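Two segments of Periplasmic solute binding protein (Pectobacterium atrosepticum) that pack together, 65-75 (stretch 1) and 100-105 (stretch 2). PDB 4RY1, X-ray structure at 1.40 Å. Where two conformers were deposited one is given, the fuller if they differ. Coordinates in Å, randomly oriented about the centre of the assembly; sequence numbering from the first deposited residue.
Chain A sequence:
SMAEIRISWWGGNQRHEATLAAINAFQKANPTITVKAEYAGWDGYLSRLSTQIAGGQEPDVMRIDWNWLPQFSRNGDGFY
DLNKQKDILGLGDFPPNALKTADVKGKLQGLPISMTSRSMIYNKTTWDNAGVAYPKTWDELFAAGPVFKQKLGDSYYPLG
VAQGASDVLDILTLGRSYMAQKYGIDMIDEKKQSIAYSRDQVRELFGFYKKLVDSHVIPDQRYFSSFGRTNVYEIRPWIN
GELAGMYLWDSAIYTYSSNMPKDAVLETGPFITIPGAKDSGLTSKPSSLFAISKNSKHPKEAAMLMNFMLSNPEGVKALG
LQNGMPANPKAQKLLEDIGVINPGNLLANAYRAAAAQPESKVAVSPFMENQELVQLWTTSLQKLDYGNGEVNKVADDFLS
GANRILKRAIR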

ATOM      1  N   ASP A  65      -7.895   5.435  -2.835  1.00 12.02           N
ATOM      2  CA  ASP A  65      -6.463   5.359  -2.616  1.00 12.55           C
ATOM      3  C   ASP A  65      -5.841   6.755  -2.747  1.00 12.41           C
ATOM      4  O   ASP A  65      -6.240   7.562  -3.601  1.00 12.26           O
ATOM      5  CB  ASP A  65      -5.811   4.348  -3.575  1.00 13.16           C
ATOM      6  CG  ASP A  65      -5.279   3.077  -2.892  1.00 22.51           C
ATOM      7  OD1 ASP A  65      -5.344   2.895  -1.659  1.00 19.69           O
ATOM      8  OD2 ASP A  65      -4.790   2.218  -3.630  1.00 28.32           O
ATOM      9  N   TRP A  66      -4.830   7.018  -1.917  1.00 11.95           N
ATOM     10  CA  TRP A  66      -4.098   8.298  -1.956  1.00 12.93           C
ATOM     11  C   TRP A  66      -3.521   8.601  -3.337  1.00 11.97           C
ATOM     12  O   TRP A  66      -3.508   9.750  -3.801  1.00 13.49           O
ATOM     13  CB  TRP A  66      -3.011   8.282  -0.881  1.00 17.43           C
ATOM     14  CG  TRP A  66      -1.961   9.328  -0.970  1.00 14.40           C
ATOM     15  CD1 TRP A  66      -2.034  10.608  -0.513  1.00 15.50           C
ATOM     16  CD2 TRP A  66      -0.649   9.150  -1.486  1.00 14.63           C
ATOM     17  NE1 TRP A  66      -0.839  11.248  -0.743  1.00 16.81           N
ATOM     18  CE2 TRP A  66       0.027  10.360  -1.325  1.00 15.12           C
ATOM     19  CE3 TRP A  66       0.027   8.068  -2.063  1.00 18.20           C
ATOM     20  CZ2 TRP A  66       1.347  10.522  -1.715  1.00 19.18           C
ATOM     21  CZ3 TRP A  66       1.332   8.233  -2.445  1.00 18.57           C
ATOM     22  CH2 TRP A  66       1.975   9.447  -2.270  1.00 20.42           C
ATOM     23  N   ASN A  67      -3.044   7.570  -4.000  1.00 12.85           N
ATOM     24  CA  ASN A  67      -2.414   7.748  -5.302  1.00 14.53           C
ATOM     25  C   ASN A  67      -3.399   7.994  -6.429  1.00 14.33           C
ATOM     26  O   ASN A  67      -2.968   8.198  -7.574  1.00 15.85           O
ATOM     27  CB  ASN A  67      -1.519   6.556  -5.576  1.00 18.65           C
ATOM     28  CG  ASN A  67      -2.176   5.264  -5.230  1.00 22.03           C
ATOM     29  OD1 ASN A  67      -2.429   4.966  -4.035  1.00 24.09           O
ATOM     30  ND2 ASN A  67      -2.463   4.482  -6.226  1.00 23.47           N
ATOM     31  N   TRP A  68      -4.694   8.040  -6.103  1.00 12.96           N
ATOM     32  CA  TRP A  68      -5.728   8.447  -7.065  1.00 11.96           C
ATOM     33  C   TRP A  68      -5.990   9.942  -7.038  1.00 12.68           C
ATOM     34  O   TRP A  68      -6.726  10.460  -7.895  1.00 14.21           O
ATOM     35  CB  TRP A  68      -7.051   7.717  -6.864  1.00 12.89           C
ATOM     36  CG  TRP A  68      -6.961   6.234  -6.915  1.00 12.46           C
ATOM     37  CD1 TRP A  68      -5.914   5.458  -7.353  1.00 14.38           C
ATOM     38  CD2 TRP A  68      -7.959   5.335  -6.459  1.00 12.74           C
ATOM     39  NE1 TRP A  68      -6.215   4.138  -7.197  1.00 15.76           N
ATOM     40  CE2 TRP A  68      -7.476   4.031  -6.672  1.00 13.34           C
ATOM     41  CE3 TRP A  68      -9.244   5.503  -5.917  1.00 13.04           C
ATOM     42  CZ2 TRP A  68      -8.212   2.897  -6.325  1.00 15.38           C
ATOM     43  CZ3 TRP A  68      -9.979   4.368  -5.590  1.00 13.63           C
ATOM     44  CH2 TRP A  68      -9.455   3.091  -5.778  1.00 14.92           C
ATOM     45  N   LEU A  69      -5.404  10.653  -6.089  1.00 12.76           N
ATOM     46  CA  LEU A  69      -5.630  12.091  -6.004  1.00 13.82           C
ATOM     47  C   LEU A  69      -5.122  12.866  -7.234  1.00 13.91           C
ATOM     48  O   LEU A  69      -5.756  13.844  -7.635  1.00 13.56           O
ATOM     49  CB  LEU A  69      -5.107  12.689  -4.701  1.00 14.96           C
ATOM     50  CG  LEU A  69      -5.880  12.294  -3.447  1.00 14.22           C
ATOM     51  CD1 LEU A  69      -5.262  12.973  -2.234  1.00 16.23           C
ATOM     52  CD2 LEU A  69      -7.352  12.658  -3.548  1.00 14.05           C
ATOM     53  N   PRO A  70      -3.993  12.446  -7.855  1.00 13.42           N
ATOM     54  CA  PRO A  70      -3.655  13.171  -9.113  1.00 14.49           C
ATOM     55  C   PRO A  70      -4.750  13.112 -10.185  1.00 15.36           C
ATOM     56  O   PRO A  70      -5.127  14.138 -10.752  1.00 15.93           O
ATOM     57  CB  PRO A  70      -2.345  12.516  -9.549  1.00 14.53           C
ATOM     58  CG  PRO A  70      -1.741  12.116  -8.236  1.00 14.07           C
ATOM     59  CD  PRO A  70      -2.888  11.572  -7.429  1.00 15.21           C
ATOM     60  N   GLN A  71      -5.306  11.935 -10.400  1.00 14.32           N
ATOM     61  CA  GLN A  71      -6.375  11.748 -11.389  1.00 15.36           C
ATOM     62  C   GLN A  71      -7.604  12.577 -11.050  1.00 15.34           C
ATOM     63  O   GLN A  71      -8.159  13.276 -11.897  1.00 18.05           O
ATOM     64  CB  GLN A  71      -6.769  10.270 -11.496  1.00 18.32           C
ATOM     65  CG  GLN A  71      -8.010  10.059 -12.354  1.00 20.38           C
ATOM     66  CD  GLN A  71      -8.397   8.599 -12.575  1.00 19.18           C
ATOM     67  OE1 GLN A  71      -7.674   7.654 -12.179  1.00 22.48           O
ATOM     68  NE2 GLN A  71      -9.559   8.405 -13.220  1.00 20.77           N
ATOM     69  N   PHE A  72      -8.070  12.454  -9.814  1.00 14.40           N
ATOM     70  CA  PHE A  72      -9.356  13.040  -9.436  1.00 12.52           C
ATOM     71  C   PHE A  72      -9.310  14.489  -8.965  1.00 14.35           C
ATOM     72  O   PHE A  72     -10.336  15.198  -9.017  1.00 16.94           O
ATOM     73  CB  PHE A  72     -10.032  12.161  -8.375  1.00 13.51           C
ATOM     74  CG  PHE A  72     -10.471  10.810  -8.894  1.00 12.88           C
ATOM     75  CD1 PHE A  72     -11.246  10.711 -10.037  1.00 14.68           C
ATOM     76  CD2 PHE A  72     -10.094   9.640  -8.242  1.00 13.79           C
ATOM     77  CE1 PHE A  72     -11.644   9.476 -10.518  1.00 16.20           C
ATOM     78  CE2 PHE A  72     -10.497   8.405  -8.699  1.00 16.17           C
ATOM     79  CZ  PHE A  72     -11.274   8.324  -9.856  1.00 15.09           C
ATOM     80  N   SER A  73      -8.161  14.905  -8.433  1.00 14.14           N
ATOM     81  CA  SER A  73      -8.040  16.217  -7.785  1.00 14.50           C
ATOM     82  C   SER A  73      -7.008  17.160  -8.403  1.00 15.16           C
ATOM     83  O   SER A  73      -7.310  18.314  -8.636  1.00 18.87           O
ATOM     84  CB  SER A  73      -7.745  16.043  -6.289  1.00 14.35           C
ATOM     85  OG  SER A  73      -8.769  15.284  -5.648  1.00 16.26           O
ATOM     86  N   ARG A  74      -5.787  16.699  -8.633  1.00 16.60           N
ATOM     87  CA  ARG A  74      -4.795  17.579  -9.268  1.00 19.22           C
ATOM     88  C   ARG A  74      -5.201  17.902 -10.700  1.00 20.39           C
ATOM     89  O   ARG A  74      -5.121  19.042 -11.146  1.00 27.66           O
ATOM     90  CB  ARG A  74      -3.419  16.941  -9.280  1.00 17.65           C
ATOM     91  CG  ARG A  74      -2.861  16.636  -7.913  1.00 17.67           C
ATOM     92  CD  ARG A  74      -1.388  16.326  -8.014  1.00 17.64           C
ATOM     93  NE  ARG A  74      -0.860  15.800  -6.762  1.00 15.97           N
ATOM     94  CZ  ARG A  74       0.432  15.681  -6.478  1.00 17.37           C
ATOM     95  NH1 ARG A  74       1.352  16.082  -7.356  1.00 18.58           N
ATOM     96  NH2 ARG A  74       0.816  15.159  -5.317  1.00 18.19           N
ATOM     97  N   ASN A  75      -5.699  16.876 -11.366  1.00 18.08           N
ATOM     98  CA  ASN A  75      -6.071  16.921 -12.777  1.00 22.50           C
ATOM     99  C   ASN A  75      -7.543  16.649 -13.062  1.00 25.05           C
ATOM    100  O   ASN A  75      -7.935  16.304 -14.177  1.00 27.86           O
ATOM    101  CB  ASN A  75      -5.139  15.998 -13.522  1.00 28.25           C
ATOM    102  CG  ASN A  75      -3.697  16.365 -13.250  1.00 30.08           C
ATOM    103  OD1 ASN A  75      -3.324  17.537 -13.333  1.00 42.28           O
ATOM    104  ND2 ASN A  75      -2.901  15.415 -12.917  1.00 44.83           N
TER
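Stretch 2, residues 100-105: KTADVK

Stretch 2 leaves a type I β turn spanning Lys100 to Asp103, closed by Asp103 N to Lys100 O (3.1 Å), and continues as a short strand at Asp103 and Val104. It runs in the same general sense as stretch 1: Ala102 lies nearest Trp66 (CA to CA 7.1 Å) and Val104 nearest Arg74 (CA to CA 6.6 Å). The one hydrogen bond between the stretches is at the turn. With chi1 t (166°) and chi2 83°, Trp66 brings its indole edge to the backbone, and NE1 donates to Thr101 O at 2.9 Å, the acceptor lying near the ring plane. Leu69, chi1 m and chi2 t, extends CD1 to 3.9 Å from Ala102 CA and 4.3 Å from Ala102 CB, an apolar contact with the small methyl. In the strand, side chains alternate: Asp103 points away, while Val104 points toward the helix, chi1 t, placing CG2 4.0 Å from Ser73 CB. With chi1 m, Arg74 starts sideways and its CG meets Val104 CG1 at 4.3 Å; beyond CG the chain runs out nearly extended (chi2 to chi4 all near t), and NH1 is hydrogen-bonded elsewhere in the structure. Lys105 sets off sideways, but the end of its side chain comes nearer to stretch 1, and water 1 donates to Ser73 O (3.1 Å) and accepts a weak bond from Lys105 NZ (3.2 Å).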

ATOM      1  N   LYS A 100      -1.745  16.590   5.643  1.00 19.17           N
ATOM      2  CA  LYS A 100      -0.997  17.234   4.572  1.00 17.59           C
ATOM      3  C   LYS A 100      -0.946  16.339   3.317  1.00 17.75           C
ATOM      4  O   LYS A 100      -1.039  16.855   2.192  1.00 19.10           O
ATOM      5  CB  LYS A 100       0.404  17.629   5.055  1.00 22.30           C
ATOM      6  CG  LYS A 100       1.283  18.315   4.015  1.00 30.41           C
ATOM      7  CD  LYS A 100       0.802  19.703   3.603  1.00 39.35           C
ATOM      8  CE  LYS A 100       1.982  20.561   3.156  1.00 57.13           C
ATOM      9  NZ  LYS A 100       1.593  21.906   2.647  1.00 59.70           N
ATOM     10  N   THR A 101      -0.863  15.014   3.506  1.00 18.30           N
ATOM     11  CA  THR A 101      -0.749  14.064   2.383  1.00 19.05           C
ATOM     12  C   THR A 101      -1.943  14.153   1.429  1.00 16.53           C
ATOM     13  O   THR A 101      -1.839  13.769   0.281  1.00 17.53           O
ATOM     14  CB  THR A 101      -0.646  12.559   2.815  1.00 20.67           C
ATOM     15  OG1 THR A 101      -1.884  12.113   3.383  1.00 21.28           O
ATOM     16  CG2 THR A 101       0.484  12.323   3.816  1.00 22.27           C
ATOM     17  N   ALA A 102      -3.078  14.606   1.932  1.00 14.56           N
ATOM     18  CA  ALA A 102      -4.329  14.635   1.141  1.00 14.81           C
ATOM     19  C   ALA A 102      -4.761  16.036   0.713  1.00 12.74           C
ATOM     20  O   ALA A 102      -5.853  16.214   0.162  1.00 14.76           O
ATOM     21  CB  ALA A 102      -5.456  13.950   1.903  1.00 17.00           C
ATOM     22  N   ASP A 103      -3.899  17.021   0.965  1.00 13.56           N
ATOM     23  CA  ASP A 103      -4.158  18.393   0.545  1.00 14.71           C
ATOM     24  C   ASP A 103      -3.811  18.547  -0.924  1.00 13.89           C
ATOM     25  O   ASP A 103      -2.807  18.048  -1.371  1.00 15.71           O
ATOM     26  CB  ASP A 103      -3.302  19.384   1.327  1.00 16.62           C
ATOM     27  CG  ASP A 103      -3.567  20.803   0.928  1.00 18.40           C
ATOM     28  OD1 ASP A 103      -4.620  21.317   1.333  1.00 20.72           O
ATOM     29  OD2 ASP A 103      -2.750  21.395   0.181  1.00 19.72           O
ATOM     30  N   VAL A 104      -4.673  19.247  -1.648  1.00 13.16           N
ATOM     31  CA  VAL A 104      -4.376  19.726  -3.003  1.00 14.10           C
ATOM     32  C   VAL A 104      -4.714  21.208  -3.022  1.00 14.54           C
ATOM     33  O   VAL A 104      -5.874  21.599  -2.892  1.00 15.01           O
ATOM     34  CB  VAL A 104      -5.114  18.973  -4.133  1.00 13.94           C
ATOM     35  CG1 VAL A 104      -4.810  19.594  -5.503  1.00 15.91           C
ATOM     36  CG2 VAL A 104      -4.731  17.502  -4.136  1.00 16.17           C
ATOM     37  N   LYS A 105      -3.676  22.014  -3.200  1.00 16.18           N
ATOM     38  CA  LYS A 105      -3.811  23.475  -3.287  0.50 18.28           C
ATOM     39  C   LYS A 105      -4.623  24.086  -2.151  1.00 15.68           C
ATOM     40  O   LYS A 105      -5.415  25.013  -2.353  1.00 17.97           O
ATOM     41  CB  LYS A 105      -4.385  23.853  -4.640  0.50 20.47           C
ATOM     42  CG  LYS A 105      -3.421  23.465  -5.746  0.50 24.53           C
ATOM     43  CD  LYS A 105      -3.537  24.408  -6.919  0.50 30.66           C
ATOM     44  CE  LYS A 105      -4.339  23.800  -8.047  0.50 16.41           C
ATOM     45  NZ  LYS A 105      -3.395  22.972  -8.872  0.50 22.52           N
TER
HETATM   46  O   HOH W   1      -5.878  21.013  -8.790  1.00 37.51           O